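Local coordinates for D-glyceraldehyde dehydrogenase (NADP(+)) (Thermoplasma acidophilum, PDB 5IZD), which oxidises D-glyceraldehyde to (R)-glycerate with NADP+ in the non-phosphorylated Entner-Doudoroff pathway, acting as a homotetramer built as a dimer of dimers, at residues 18-23 with 34-39; 65-70 with 189-194; 137-142 with 218-223; 349-354 with 362-367; 412-417 with 434-439. All blocks are in the same frame, centred on the assembly; numbering follows the deposited sequence.

How the contacts relate
Contacts 1 to 5 follow the chain in order of their first segments, and only contacts 2 and 3 alternate, 189-194 falling between 137-142 and 218-223. Contact 1 is a hairpin of the four-stranded sheet; the long helix 39-77 follows directly and supplies 65-70 to contact 2, where it meets the end of helix 178-190. About 20 Å away, centre to centre, contact 3 pairs strands 130-145 and 220-224 in the eight-stranded sheet, where Met223 touches NADP. Contact 4 enters the seven-stranded sheet at strand 366-369, next to the outermost 343-346; contact 5 pairs 410-414 with 432-435, outermost within the chain at the other end. Contacts 3 and 5 both touch the third subunit, tying them to tetramer assembly.

Contact 1. Residues 18-23 with 34-39; sequences KTVDKY and FEAATR
Val20 and Phe34 form an antiparallel hydrogen-bonded pair, Val20 N giving to Phe34 O at 3.0 Å and Phe34 N giving back to Val20 O at 3.1 Å, while Thr19 and Glu35 next to them make a non-hydrogen-bonded pair. One step on, past the end of strand 30-35, Ala36 N still bonds to Lys18 O at 2.9 Å, standing above that carbonyl's plane. Val20 and Phe34 send their side chains to the same side of the hairpin. Phe34 CG sits between its own backbone N and carbonyl carbon (chi1 58°), and one face of the ring meets Val20 CB, 3.8 Å from the ring centroid and shifted toward the rim at CZ. Val20 CG1 rests on CZ and CE1, and CG2 lies between CE2 and Ala36 CB. Away from that side, Glu35, bent at chi2, brings its carboxylate back, OE2 3.3 Å from Thr19 CG2, while OE1 accepts from Ser14 N. The Phe34 ring also touches Ser175, a probable NADP+ site residue, and Thr202. An alanine in place of Phe34 would probably leave Val20 without its aromatic support and open a gap beside Ser175 and Thr202. The register thus rests on backbone bonds while the Val20-Phe34 contact is apolar, and the Phe34 side chain lies about 6 Å from the bound NADP at the nearest atoms.

Contact 2. Residues 65-70 with 189-194; sequences SKIIYR and VEAGVP
Ile67 packs against Val193 at the apolar centre, its CG2 3.8 Å from Val193 CG2 and also close to Val193 N. That branch stands anti to the backbone N of Ile67, while CD1, on the other arm, runs out to Gly192 O and, more distantly, the Pro194 ring. Trp56, from the same helix 39-77, touches both Ile67 and Pro194. Next outward comes Ala191, whose CB lies 3.5 Å from Ile67 O and 3.7 Å from Arg70 CB, so the methyl group sits against the helix backbone. Gly192 turns the chain here with a positive phi of 102°, in the Schellman motif that closes helix 178-190; a CB on it would come close to Arg70 NH1. At the polar edge Arg70, bent at chi2 and chi3, brings its guanidinium side-on to Ala191 O. NE reaches Ala191 O at 3.0 Å, and NH1 reaches the same Ala191 O at 3.0 Å, both bonds well short of straight and the oxygen tilted slightly from the guanidinium plane. Elsewhere on 65-70, Tyr69 OH bonds to Glu113 of the second subunit. The Arg70 charge, placed on Ala191 O at the end of helix 178-190, would probably offset part of the negative charge gathered there.

Contact 3. Residues 137-142 with 218-223; sequences VPYGIV and VNLITM
Asn219 meets Tyr139, Gly140 and Ile141 through one short side chain. Its CB lies 3.3 Å from Tyr139 O and not far from Tyr139 CB. CG, anti to its own carbonyl carbon (chi1 -59°), also stays close to Tyr139 O. At the tip OD1 accepts from Ile141 N at 3.0 Å, almost straight at 170°, the N-H lying in the amide plane on a lone pair. The same OD1 comes to 3.2 Å from Tyr139 O, two acceptors side by side with no bond between them. ND2, the other tip atom, comes no nearer than 4.0 Å to Tyr139 O. Gly140, with phi 121°, passes beside OD1, where a CB would clash with it. Backbone bonds take over next: Ile141 O accepts from Asn219 N and, at 3.3 Å, from Leu220 N, starting the parallel pairing of Val142 with Leu220. These two side chains lie side by side on one face, Leu220 CD2 against both Val142 methyls. Leu220 CD1, the other methyl, lies over one face of the Tyr139 ring, 4.0 Å from its centroid, the two side chains crossing at about a right angle. Val142 CG1 also meets Thr222 CG2, and Thr222 OG1 bonds to Tyr467 OH. In the eight-stranded sheet, strand 130-145 pairs with both 220-224 and 168-172; beyond 220-224 comes 243-247, whose Lys243 touches Tyr139 and Leu220. Met223 touches the bound NADP, helix 39-77 packs on Ile141, and Arg429 of the third subunit bonds to Pro138 O.

Contact 4. Residues 349-354 with 362-367; sequences SQPSLS and FFLPTI
Ser349 lays its carbonyl over Phe363: Ser349 O stands 3.7 Å above the plane of the Phe363 ring, over its centre, and Ser349 N approaches Phe363 CZ to 3.5 Å. The same oxygen accepts from Leu364 N at 3.0 Å, nearly straight at 166°, the one hydrogen bond between the segments. Beside it the Pro351 ring wedges between two neighbours, CG against Phe362 CB and CB against Leu364 CD2, each at 3.7 Å. Segment 349-354 lies in the connection between strands 343-346 and 366-369, adjacent antiparallel strands at the edge of the seven-stranded sheet, and folds back, 140° away in direction, on 362-367, which runs from that connection into strand 366-369. An alanine in place of Phe363 would probably leave the Ser349 backbone without the ring beneath it and open a gap toward Leu327 and Thr330 of helix 324-339. Further along, Leu353 crosses Phe362 at about a right angle, pushing CD1 over one ring face, 4.0 Å from the Phe362 centroid and offset toward the rim at CD2. Phe362 in turn touches Pro320 and Tyr357. Ser349 OG, between its own backbone N and carbonyl carbon (chi1 76°), donates to Gln350 O and lies 3.9 Å from Leu364 CD1.

Contact 5. Residues 412-417 with 434-439; sequences YLFTKD and YVNMPG
Asn436 and Thr415 make one tight end of the contact, the amide of one gripping the backbone of the other at two points. OD1 of Asn436 accepts from Thr415 N at 3.0 Å on a lone pair in the amide plane, and ND2 donates to Thr415 O at 2.9 Å. Asn436 has left-handed backbone angles, and its CA lies over one face of the Phe414 ring, with Phe414 CE2 at 3.4 Å. Leu413 N to Tyr434 O and Asn436 N to Leu413 O, at 2.8 and 3.0 Å, join the parallel strands. The buried tyrosine pair is packed too: the rings of Tyr412 and Tyr434 lie near parallel, 20° apart, but slid apart, with Tyr412 CD2 3.5 Å from Tyr434 CB and Tyr412 CE2 3.6 Å from Tyr434 CD2. Tyr412 OH bonds to Ile282 O and Tyr434 OH to Glu432. By contrast, partly exposed Lys416 and Asp417 mark the solvent side, where Thr415 OG1 accepts from Asp417 N in an ST turn and also bonds to Asp259 OD1. This is a beta-alpha-beta unit: helix 418-427 packs on Leu413 and Val435, helix 262-274 on Tyr412 and Phe414. Strand 252-256 lies beyond 410-414, and past 432-435 the sheet continues into a strand of the third subunit.

Contact 1. Residues 18-23 with 34-39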
# COMPACT_ATOMS: atom_id res chain seq x y z
N LYS A 18 -13.80 46.43 -13.06
CA LYS A 18 -14.45 45.88 -14.25
C LYS A 18 -15.17 44.57 -13.98
O LYS A 18 -14.77 43.80 -13.07
CB LYS A 18 -13.45 45.73 -15.41
CG LYS A 18 -13.20 47.03 -16.18
CD LYS A 18 -11.84 47.06 -16.88
CE LYS A 18 -11.52 48.47 -17.38
NZ LYS A 18 -10.15 48.44 -18.00
N THR A 19 -16.23 44.34 -14.75
CA THR A 19 -17.03 43.11 -14.67
C THR A 19 -17.36 42.53 -16.04
O THR A 19 -17.27 43.23 -17.03
CB THR A 19 -18.36 43.37 -13.96
OG1 THR A 19 -19.11 44.29 -14.72
CG2 THR A 19 -18.13 43.94 -12.57
N VAL A 20 -17.80 41.27 -16.07
CA VAL A 20 -18.11 40.54 -17.28
C VAL A 20 -19.52 39.95 -17.15
O VAL A 20 -19.91 39.47 -16.07
CB VAL A 20 -17.12 39.38 -17.46
CG1 VAL A 20 -17.36 38.62 -18.76
CG2 VAL A 20 -15.68 39.88 -17.39
N ASP A 21 -20.30 40.01 -18.24
CA ASP A 21 -21.64 39.46 -18.22
C ASP A 21 -21.67 37.93 -18.28
O ASP A 21 -20.90 37.32 -18.99
CB ASP A 21 -22.48 40.02 -19.39
CG ASP A 21 -22.74 41.49 -19.28
OD1 ASP A 21 -22.67 42.02 -18.14
OD2 ASP A 21 -23.04 42.13 -20.32
N LYS A 22 -22.64 37.35 -17.58
CA LYS A 22 -23.01 35.93 -17.69
C LYS A 22 -24.37 35.82 -18.39
O LYS A 22 -25.35 36.46 -17.96
CB LYS A 22 -23.10 35.33 -16.29
CG LYS A 22 -23.96 34.06 -16.15
CD LYS A 22 -23.35 32.93 -16.89
CE LYS A 22 -24.27 31.73 -16.81
NZ LYS A 22 -23.88 30.72 -17.85
N TYR A 23 -24.41 35.05 -19.46
CA TYR A 23 -25.60 34.68 -20.23
C TYR A 23 -26.27 33.39 -19.82
O TYR A 23 -25.58 32.37 -19.50
CB TYR A 23 -25.23 34.53 -21.72
CG TYR A 23 -24.96 35.85 -22.36
CD1 TYR A 23 -23.72 36.48 -22.23
CD2 TYR A 23 -25.98 36.53 -23.04
CE1 TYR A 23 -23.50 37.76 -22.79
CE2 TYR A 23 -25.75 37.76 -23.62
CZ TYR A 23 -24.50 38.34 -23.48
OH TYR A 23 -24.32 39.57 -24.02
N PHE A 34 -19.80 38.95 -13.05
CA PHE A 34 -18.73 38.63 -12.13
C PHE A 34 -17.59 39.61 -12.27
O PHE A 34 -17.43 40.26 -13.31
CB PHE A 34 -18.26 37.19 -12.33
CG PHE A 34 -17.78 36.85 -13.71
CD1 PHE A 34 -18.67 36.42 -14.71
CD2 PHE A 34 -16.43 36.92 -14.03
CE1 PHE A 34 -18.20 36.05 -15.99
CE2 PHE A 34 -15.95 36.52 -15.31
CZ PHE A 34 -16.83 36.08 -16.27
N GLU A 35 -16.80 39.72 -11.21
CA GLU A 35 -15.64 40.62 -11.24
C GLU A 35 -14.52 40.10 -12.16
O GLU A 35 -14.20 38.89 -12.19
CB GLU A 35 -15.13 40.85 -9.82
CG GLU A 35 -16.18 41.44 -8.90
CD GLU A 35 -16.48 42.91 -9.25
OE1 GLU A 35 -15.49 43.70 -9.37
OE2 GLU A 35 -17.66 43.24 -9.43
N ALA A 36 -13.96 41.01 -12.96
CA ALA A 36 -12.74 40.71 -13.75
C ALA A 36 -11.47 40.94 -12.96
O ALA A 36 -10.94 42.02 -12.94
CB ALA A 36 -12.71 41.52 -15.06
N ALA A 37 -10.98 39.94 -12.26
CA ALA A 37 -9.76 40.14 -11.46
C ALA A 37 -8.55 40.67 -12.29
O ALA A 37 -8.34 40.25 -13.41
CB ALA A 37 -9.36 38.82 -10.78
N THR A 38 -7.74 41.56 -11.72
CA THR A 38 -6.47 41.95 -12.34
C THR A 38 -5.28 41.04 -11.93
O THR A 38 -5.35 40.27 -10.98
CB THR A 38 -6.07 43.35 -11.90
OG1 THR A 38 -5.79 43.34 -10.48
CG2 THR A 38 -7.16 44.33 -12.19
N ARG A 39 -4.17 41.25 -12.63
CA ARG A 39 -2.90 40.71 -12.26
C ARG A 39 -2.56 41.03 -10.81
O ARG A 39 -2.01 40.20 -10.11
CB ARG A 39 -1.81 41.18 -13.25
CG ARG A 39 -1.92 40.54 -14.65

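Contact 2. Residues 65-70 with 189-194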
# COMPACT_ATOMS: atom_id res chain seq x y z
N SER A 65 -10.08 18.18 8.36
CA SER A 65 -11.25 17.40 8.05
C SER A 65 -12.48 17.89 8.78
O SER A 65 -13.52 17.82 8.20
CB SER A 65 -11.08 15.88 8.28
OG SER A 65 -11.13 15.53 9.65
N LYS A 66 -12.37 18.37 10.01
CA LYS A 66 -13.58 18.83 10.75
C LYS A 66 -14.26 20.04 10.08
O LYS A 66 -15.52 20.11 10.01
CB LYS A 66 -13.26 19.18 12.19
CG LYS A 66 -12.87 17.95 13.03
CD LYS A 66 -12.59 18.29 14.49
CE LYS A 66 -12.24 17.00 15.22
NZ LYS A 66 -11.67 17.36 16.54
N ILE A 67 -13.41 20.96 9.61
CA ILE A 67 -13.83 22.16 8.84
C ILE A 67 -14.45 21.72 7.51
O ILE A 67 -15.51 22.20 7.14
CB ILE A 67 -12.64 23.11 8.55
CG1 ILE A 67 -12.10 23.72 9.84
CG2 ILE A 67 -13.07 24.19 7.57
CD1 ILE A 67 -10.71 24.35 9.70
N ILE A 68 -13.82 20.77 6.82
CA ILE A 68 -14.36 20.29 5.55
C ILE A 68 -15.71 19.57 5.73
O ILE A 68 -16.64 19.76 4.86
CB ILE A 68 -13.35 19.38 4.80
CG1 ILE A 68 -12.10 20.18 4.39
CG2 ILE A 68 -13.97 18.68 3.59
CD1 ILE A 68 -10.87 19.34 4.18
N TYR A 69 -15.85 18.79 6.81
CA TYR A 69 -17.14 18.12 7.11
C TYR A 69 -18.30 19.13 7.40
O TYR A 69 -19.43 18.94 6.98
CB TYR A 69 -17.02 17.14 8.29
CG TYR A 69 -16.28 15.80 8.03
CD1 TYR A 69 -16.64 14.96 6.98
CD2 TYR A 69 -15.25 15.38 8.88
CE1 TYR A 69 -16.02 13.72 6.80
CE2 TYR A 69 -14.57 14.17 8.69
CZ TYR A 69 -14.95 13.35 7.64
OH TYR A 69 -14.32 12.14 7.48
N ARG A 70 -17.95 20.21 8.08
CA ARG A 70 -18.85 21.30 8.41
C ARG A 70 -19.37 21.87 7.09
O ARG A 70 -20.54 21.96 6.91
CB ARG A 70 -18.11 22.34 9.22
CG ARG A 70 -18.96 23.09 10.23
CD ARG A 70 -18.28 23.12 11.59
NE ARG A 70 -17.13 23.97 11.55
CZ ARG A 70 -16.03 23.79 12.25
NH1 ARG A 70 -15.04 24.64 12.12
NH2 ARG A 70 -15.95 22.78 13.10
N VAL A 189 -16.04 29.01 3.53
CA VAL A 189 -15.86 30.18 4.40
C VAL A 189 -16.75 30.11 5.67
O VAL A 189 -16.23 30.17 6.81
CB VAL A 189 -16.05 31.54 3.67
CG1 VAL A 189 -15.89 32.71 4.65
CG2 VAL A 189 -14.99 31.68 2.60
N GLU A 190 -18.05 29.91 5.50
CA GLU A 190 -18.93 29.80 6.66
C GLU A 190 -18.60 28.60 7.57
O GLU A 190 -18.90 28.65 8.74
CB GLU A 190 -20.40 29.76 6.22
CG GLU A 190 -20.85 31.05 5.53
CD GLU A 190 -22.12 30.92 4.67
OE1 GLU A 190 -22.64 32.00 4.24
OE2 GLU A 190 -22.60 29.77 4.41
N ALA A 191 -17.96 27.54 7.04
CA ALA A 191 -17.56 26.39 7.85
C ALA A 191 -16.30 26.66 8.69
O ALA A 191 -15.90 25.78 9.49
CB ALA A 191 -17.36 25.17 6.97
N GLY A 192 -15.63 27.81 8.48
CA GLY A 192 -14.41 28.17 9.24
C GLY A 192 -13.04 28.02 8.58
O GLY A 192 -12.02 28.04 9.28
N VAL A 193 -12.97 27.89 7.25
CA VAL A 193 -11.65 27.89 6.58
C VAL A 193 -10.90 29.17 6.98
O VAL A 193 -11.41 30.21 6.76
CB VAL A 193 -11.75 27.80 5.04
CG1 VAL A 193 -10.40 28.05 4.39
CG2 VAL A 193 -12.26 26.44 4.64
N PRO A 194 -9.68 29.07 7.53
CA PRO A 194 -8.98 30.30 7.92
C PRO A 194 -8.63 31.24 6.74
O PRO A 194 -8.53 30.77 5.57
CB PRO A 194 -7.70 29.81 8.59
CG PRO A 194 -7.89 28.36 8.86
CD PRO A 194 -8.86 27.88 7.79

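Contact 3. Residues 137-142 with 218-223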
# COMPACT_ATOMS: atom_id res chain seq x y z
N VAL A 137 3.89 15.30 2.38
CA VAL A 137 3.66 16.68 2.82
C VAL A 137 2.92 17.45 1.70
O VAL A 137 3.05 17.11 0.53
CB VAL A 137 4.97 17.41 3.15
CG1 VAL A 137 5.67 16.77 4.31
CG2 VAL A 137 5.90 17.48 1.96
N PRO A 138 2.23 18.53 2.04
CA PRO A 138 1.58 19.28 0.95
C PRO A 138 2.60 19.89 -0.03
O PRO A 138 3.76 20.12 0.34
CB PRO A 138 0.75 20.36 1.68
CG PRO A 138 1.09 20.27 3.11
CD PRO A 138 1.91 19.05 3.38
N TYR A 139 2.20 20.08 -1.28
CA TYR A 139 2.99 20.86 -2.28
C TYR A 139 3.07 22.30 -1.90
O TYR A 139 4.04 22.97 -2.24
CB TYR A 139 2.41 20.78 -3.70
CG TYR A 139 2.76 19.52 -4.42
CD1 TYR A 139 2.05 18.37 -4.19
CD2 TYR A 139 3.81 19.49 -5.32
CE1 TYR A 139 2.38 17.20 -4.83
CE2 TYR A 139 4.17 18.31 -5.98
CZ TYR A 139 3.47 17.16 -5.71
OH TYR A 139 3.76 16.00 -6.35
N GLY A 140 2.06 22.83 -1.23
CA GLY A 140 2.05 24.26 -0.93
C GLY A 140 0.86 24.96 -1.50
O GLY A 140 -0.21 24.70 -1.03
N ILE A 141 1.05 25.81 -2.52
CA ILE A 141 -0.05 26.53 -3.17
C ILE A 141 -0.60 25.87 -4.42
O ILE A 141 0.12 25.71 -5.41
CB ILE A 141 0.34 27.98 -3.54
CG1 ILE A 141 0.87 28.66 -2.28
CG2 ILE A 141 -0.88 28.70 -4.11
CD1 ILE A 141 1.60 29.96 -2.55
N VAL A 142 -1.86 25.47 -4.33
CA VAL A 142 -2.60 24.79 -5.40
C VAL A 142 -3.46 25.86 -6.14
O VAL A 142 -4.18 26.62 -5.49
CB VAL A 142 -3.53 23.69 -4.80
CG1 VAL A 142 -4.50 23.14 -5.82
CG2 VAL A 142 -2.72 22.57 -4.17
N VAL A 218 3.50 29.34 -7.39
CA VAL A 218 2.53 28.27 -7.57
C VAL A 218 3.24 26.94 -7.55
O VAL A 218 4.25 26.77 -8.22
CB VAL A 218 1.71 28.51 -8.87
CG1 VAL A 218 0.88 27.31 -9.26
CG2 VAL A 218 0.79 29.66 -8.66
N ASN A 219 2.72 25.97 -6.79
CA ASN A 219 3.41 24.67 -6.71
C ASN A 219 2.72 23.52 -7.44
O ASN A 219 3.38 22.51 -7.81
CB ASN A 219 3.58 24.30 -5.23
CG ASN A 219 4.38 25.34 -4.45
OD1 ASN A 219 3.88 25.92 -3.48
ND2 ASN A 219 5.61 25.60 -4.88
N LEU A 220 1.40 23.66 -7.63
CA LEU A 220 0.58 22.60 -8.22
C LEU A 220 -0.64 23.26 -8.92
O LEU A 220 -1.20 24.28 -8.46
CB LEU A 220 0.15 21.59 -7.16
CG LEU A 220 -0.65 20.34 -7.60
CD1 LEU A 220 -0.53 19.25 -6.57
CD2 LEU A 220 -2.16 20.74 -7.72
N ILE A 221 -0.91 22.75 -10.11
CA ILE A 221 -2.07 23.15 -10.92
C ILE A 221 -2.95 21.92 -11.14
O ILE A 221 -2.50 20.88 -11.69
CB ILE A 221 -1.65 23.79 -12.25
CG1 ILE A 221 -0.92 25.12 -11.95
CG2 ILE A 221 -2.88 24.19 -13.08
CD1 ILE A 221 0.02 25.57 -13.04
N THR A 222 -4.19 22.04 -10.70
CA THR A 222 -5.22 21.06 -10.92
C THR A 222 -6.30 21.67 -11.83
O THR A 222 -6.86 22.73 -11.51
CB THR A 222 -5.78 20.49 -9.60
OG1 THR A 222 -6.71 19.45 -9.92
CG2 THR A 222 -6.44 21.50 -8.69
N MET A 223 -6.54 21.05 -12.98
CA MET A 223 -7.34 21.69 -14.06
C MET A 223 -8.12 20.65 -14.82
O MET A 223 -7.64 19.52 -15.03
CB MET A 223 -6.45 22.47 -15.03
CG MET A 223 -7.14 22.98 -16.28
SD MET A 223 -7.12 21.85 -17.68
CE MET A 223 -7.75 22.83 -19.04

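Contact 4. Residues 349-354 with 362-367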
# COMPACT_ATOMS: atom_id res chain seq x y z
N SER A 349 -29.94 19.99 -36.34
CA SER A 349 -30.27 21.43 -36.30
C SER A 349 -30.73 21.82 -34.92
O SER A 349 -30.94 20.97 -34.04
CB SER A 349 -31.33 21.78 -37.37
OG SER A 349 -32.60 21.35 -36.93
N GLN A 350 -30.88 23.11 -34.72
CA GLN A 350 -31.54 23.62 -33.58
C GLN A 350 -33.01 23.21 -33.71
O GLN A 350 -33.53 23.11 -34.80
CB GLN A 350 -31.45 25.14 -33.54
CG GLN A 350 -30.07 25.72 -33.43
CD GLN A 350 -30.08 27.23 -33.44
OE1 GLN A 350 -29.54 27.84 -34.33
NE2 GLN A 350 -30.75 27.83 -32.48
N PRO A 351 -33.66 22.96 -32.56
CA PRO A 351 -35.09 22.82 -32.56
C PRO A 351 -35.77 24.18 -32.78
O PRO A 351 -35.12 25.23 -32.83
CB PRO A 351 -35.36 22.30 -31.15
CG PRO A 351 -34.33 22.95 -30.32
CD PRO A 351 -33.12 23.00 -31.19
N SER A 352 -37.08 24.13 -32.95
CA SER A 352 -37.95 25.30 -33.04
C SER A 352 -38.84 25.46 -31.80
O SER A 352 -39.91 24.85 -31.70
CB SER A 352 -38.81 25.16 -34.29
OG SER A 352 -39.60 26.29 -34.47
N LEU A 353 -38.43 26.30 -30.88
CA LEU A 353 -39.12 26.49 -29.60
C LEU A 353 -39.61 27.89 -29.54
O LEU A 353 -38.95 28.78 -30.11
CB LEU A 353 -38.13 26.29 -28.47
CG LEU A 353 -37.44 24.96 -28.47
CD1 LEU A 353 -36.31 24.91 -27.44
CD2 LEU A 353 -38.48 23.85 -28.22
N SER A 354 -40.76 28.13 -28.88
CA SER A 354 -41.28 29.49 -28.73
C SER A 354 -40.92 30.10 -27.39
O SER A 354 -40.19 29.47 -26.60
CB SER A 354 -42.79 29.56 -29.02
OG SER A 354 -43.54 28.88 -28.04
N PHE A 362 -30.07 25.64 -27.74
CA PHE A 362 -30.53 24.27 -27.82
C PHE A 362 -30.08 23.67 -29.14
O PHE A 362 -29.99 24.35 -30.14
CB PHE A 362 -32.05 24.22 -27.72
CG PHE A 362 -32.57 24.63 -26.38
CD1 PHE A 362 -32.62 23.71 -25.33
CD2 PHE A 362 -32.95 25.95 -26.13
CE1 PHE A 362 -33.08 24.08 -24.08
CE2 PHE A 362 -33.39 26.32 -24.85
CZ PHE A 362 -33.47 25.37 -23.83
N PHE A 363 -29.78 22.37 -29.13
CA PHE A 363 -29.49 21.64 -30.35
C PHE A 363 -30.13 20.23 -30.23
O PHE A 363 -30.08 19.62 -29.18
CB PHE A 363 -27.97 21.53 -30.57
CG PHE A 363 -27.59 21.29 -31.99
CD1 PHE A 363 -27.44 22.36 -32.87
CD2 PHE A 363 -27.49 20.02 -32.48
CE1 PHE A 363 -27.14 22.17 -34.20
CE2 PHE A 363 -27.18 19.81 -33.83
CZ PHE A 363 -27.02 20.90 -34.68
N LEU A 364 -30.71 19.74 -31.31
CA LEU A 364 -31.36 18.44 -31.30
C LEU A 364 -30.40 17.28 -31.20
O LEU A 364 -29.28 17.35 -31.74
CB LEU A 364 -32.21 18.25 -32.57
CG LEU A 364 -33.45 19.15 -32.77
CD1 LEU A 364 -34.01 19.02 -34.17
CD2 LEU A 364 -34.51 18.73 -31.74
N PRO A 365 -30.82 16.17 -30.54
CA PRO A 365 -30.10 14.91 -30.69
C PRO A 365 -29.84 14.56 -32.17
O PRO A 365 -30.77 14.61 -33.01
CB PRO A 365 -31.07 13.89 -30.07
CG PRO A 365 -31.77 14.66 -29.03
CD PRO A 365 -32.03 15.99 -29.71
N THR A 366 -28.59 14.30 -32.50
CA THR A 366 -28.17 14.16 -33.88
C THR A 366 -27.37 12.82 -34.08
O THR A 366 -26.36 12.61 -33.40
CB THR A 366 -27.33 15.35 -34.31
OG1 THR A 366 -28.08 16.58 -34.14
CG2 THR A 366 -26.89 15.19 -35.77
N ILE A 367 -27.85 11.99 -35.00
CA ILE A 367 -27.34 10.64 -35.22
C ILE A 367 -26.94 10.56 -36.69
O ILE A 367 -27.72 10.93 -37.57
CB ILE A 367 -28.37 9.55 -34.84
CG1 ILE A 367 -28.80 9.70 -33.36
CG2 ILE A 367 -27.80 8.15 -35.05
CD1 ILE A 367 -30.18 9.12 -33.11

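Contact 5. Residues 412-417 with 434-439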
# COMPACT_ATOMS: atom_id res chain seq x y z
N TYR A 412 -16.93 2.27 -23.32
CA TYR A 412 -18.12 1.49 -22.93
C TYR A 412 -18.18 0.23 -23.75
O TYR A 412 -17.93 0.26 -24.96
CB TYR A 412 -19.44 2.28 -23.13
CG TYR A 412 -19.47 3.59 -22.36
CD1 TYR A 412 -18.94 4.72 -22.90
CD2 TYR A 412 -20.05 3.67 -21.10
CE1 TYR A 412 -18.96 5.94 -22.22
CE2 TYR A 412 -20.05 4.90 -20.37
CZ TYR A 412 -19.49 6.02 -20.93
OH TYR A 412 -19.40 7.20 -20.23
N LEU A 413 -18.55 -0.87 -23.11
CA LEU A 413 -18.62 -2.17 -23.80
C LEU A 413 -19.84 -2.95 -23.31
O LEU A 413 -19.96 -3.13 -22.11
CB LEU A 413 -17.35 -2.97 -23.45
CG LEU A 413 -17.28 -4.43 -23.92
CD1 LEU A 413 -17.33 -4.54 -25.43
CD2 LEU A 413 -16.01 -5.07 -23.35
N PHE A 414 -20.67 -3.46 -24.20
CA PHE A 414 -21.77 -4.32 -23.83
C PHE A 414 -21.59 -5.68 -24.47
O PHE A 414 -21.55 -5.79 -25.69
CB PHE A 414 -23.11 -3.70 -24.22
CG PHE A 414 -23.55 -2.64 -23.24
CD1 PHE A 414 -22.91 -1.42 -23.20
CD2 PHE A 414 -24.49 -2.94 -22.26
CE1 PHE A 414 -23.23 -0.48 -22.23
CE2 PHE A 414 -24.83 -2.01 -21.29
CZ PHE A 414 -24.18 -0.79 -21.26
N THR A 415 -21.48 -6.71 -23.64
CA THR A 415 -21.30 -8.06 -24.10
C THR A 415 -21.53 -8.98 -22.92
O THR A 415 -21.39 -8.54 -21.78
CB THR A 415 -19.83 -8.32 -24.57
OG1 THR A 415 -19.70 -9.62 -25.14
CG2 THR A 415 -18.83 -8.22 -23.43
N LYS A 416 -21.78 -10.26 -23.20
CA LYS A 416 -21.93 -11.31 -22.19
C LYS A 416 -20.74 -12.25 -22.28
O LYS A 416 -20.67 -13.23 -21.52
CB LYS A 416 -23.26 -12.06 -22.39
N ASP A 417 -19.76 -12.00 -23.16
CA ASP A 417 -18.66 -12.98 -23.33
C ASP A 417 -17.53 -12.65 -22.36
O ASP A 417 -16.92 -11.57 -22.48
CB ASP A 417 -18.16 -12.98 -24.76
CG ASP A 417 -17.07 -14.01 -25.03
OD1 ASP A 417 -16.34 -14.51 -24.15
OD2 ASP A 417 -16.95 -14.28 -26.22
N TYR A 434 -16.31 1.05 -19.02
CA TYR A 434 -17.58 0.74 -18.41
C TYR A 434 -18.19 -0.47 -19.15
O TYR A 434 -18.49 -0.45 -20.35
CB TYR A 434 -18.53 1.98 -18.46
CG TYR A 434 -18.05 3.15 -17.63
CD1 TYR A 434 -18.33 3.24 -16.26
CD2 TYR A 434 -17.32 4.20 -18.21
CE1 TYR A 434 -17.86 4.31 -15.48
CE2 TYR A 434 -16.86 5.27 -17.46
CZ TYR A 434 -17.11 5.30 -16.08
OH TYR A 434 -16.65 6.37 -15.34
N VAL A 435 -18.37 -1.54 -18.40
CA VAL A 435 -18.77 -2.83 -18.94
C VAL A 435 -20.15 -3.12 -18.43
O VAL A 435 -20.34 -3.35 -17.25
CB VAL A 435 -17.82 -3.95 -18.44
CG1 VAL A 435 -18.29 -5.30 -18.96
CG2 VAL A 435 -16.38 -3.66 -18.85
N ASN A 436 -21.11 -3.11 -19.36
CA ASN A 436 -22.53 -3.40 -19.13
C ASN A 436 -23.16 -2.45 -18.11
O ASN A 436 -24.09 -2.81 -17.38
CB ASN A 436 -22.75 -4.87 -18.78
CG ASN A 436 -22.29 -5.79 -19.88
OD1 ASN A 436 -22.54 -5.58 -21.09
ND2 ASN A 436 -21.63 -6.82 -19.48
N MET A 437 -22.70 -1.21 -18.12
CA MET A 437 -23.22 -0.21 -17.21
C MET A 437 -22.79 1.18 -17.64
O MET A 437 -21.83 1.32 -18.35
CB MET A 437 -22.73 -0.45 -15.79
CG MET A 437 -21.22 -0.32 -15.56
SD MET A 437 -20.73 -0.54 -13.82
CE MET A 437 -20.97 1.14 -13.21
N PRO A 438 -23.56 2.23 -17.24
CA PRO A 438 -23.15 3.59 -17.51
C PRO A 438 -22.11 4.10 -16.52
O PRO A 438 -21.80 3.47 -15.52
CB PRO A 438 -24.46 4.39 -17.29
CG PRO A 438 -25.12 3.65 -16.17
CD PRO A 438 -24.83 2.19 -16.48
N GLY A 439 -21.60 5.30 -16.82
CA GLY A 439 -20.92 6.15 -15.85
C GLY A 439 -22.01 6.80 -15.00
O GLY A 439 -23.15 6.38 -15.09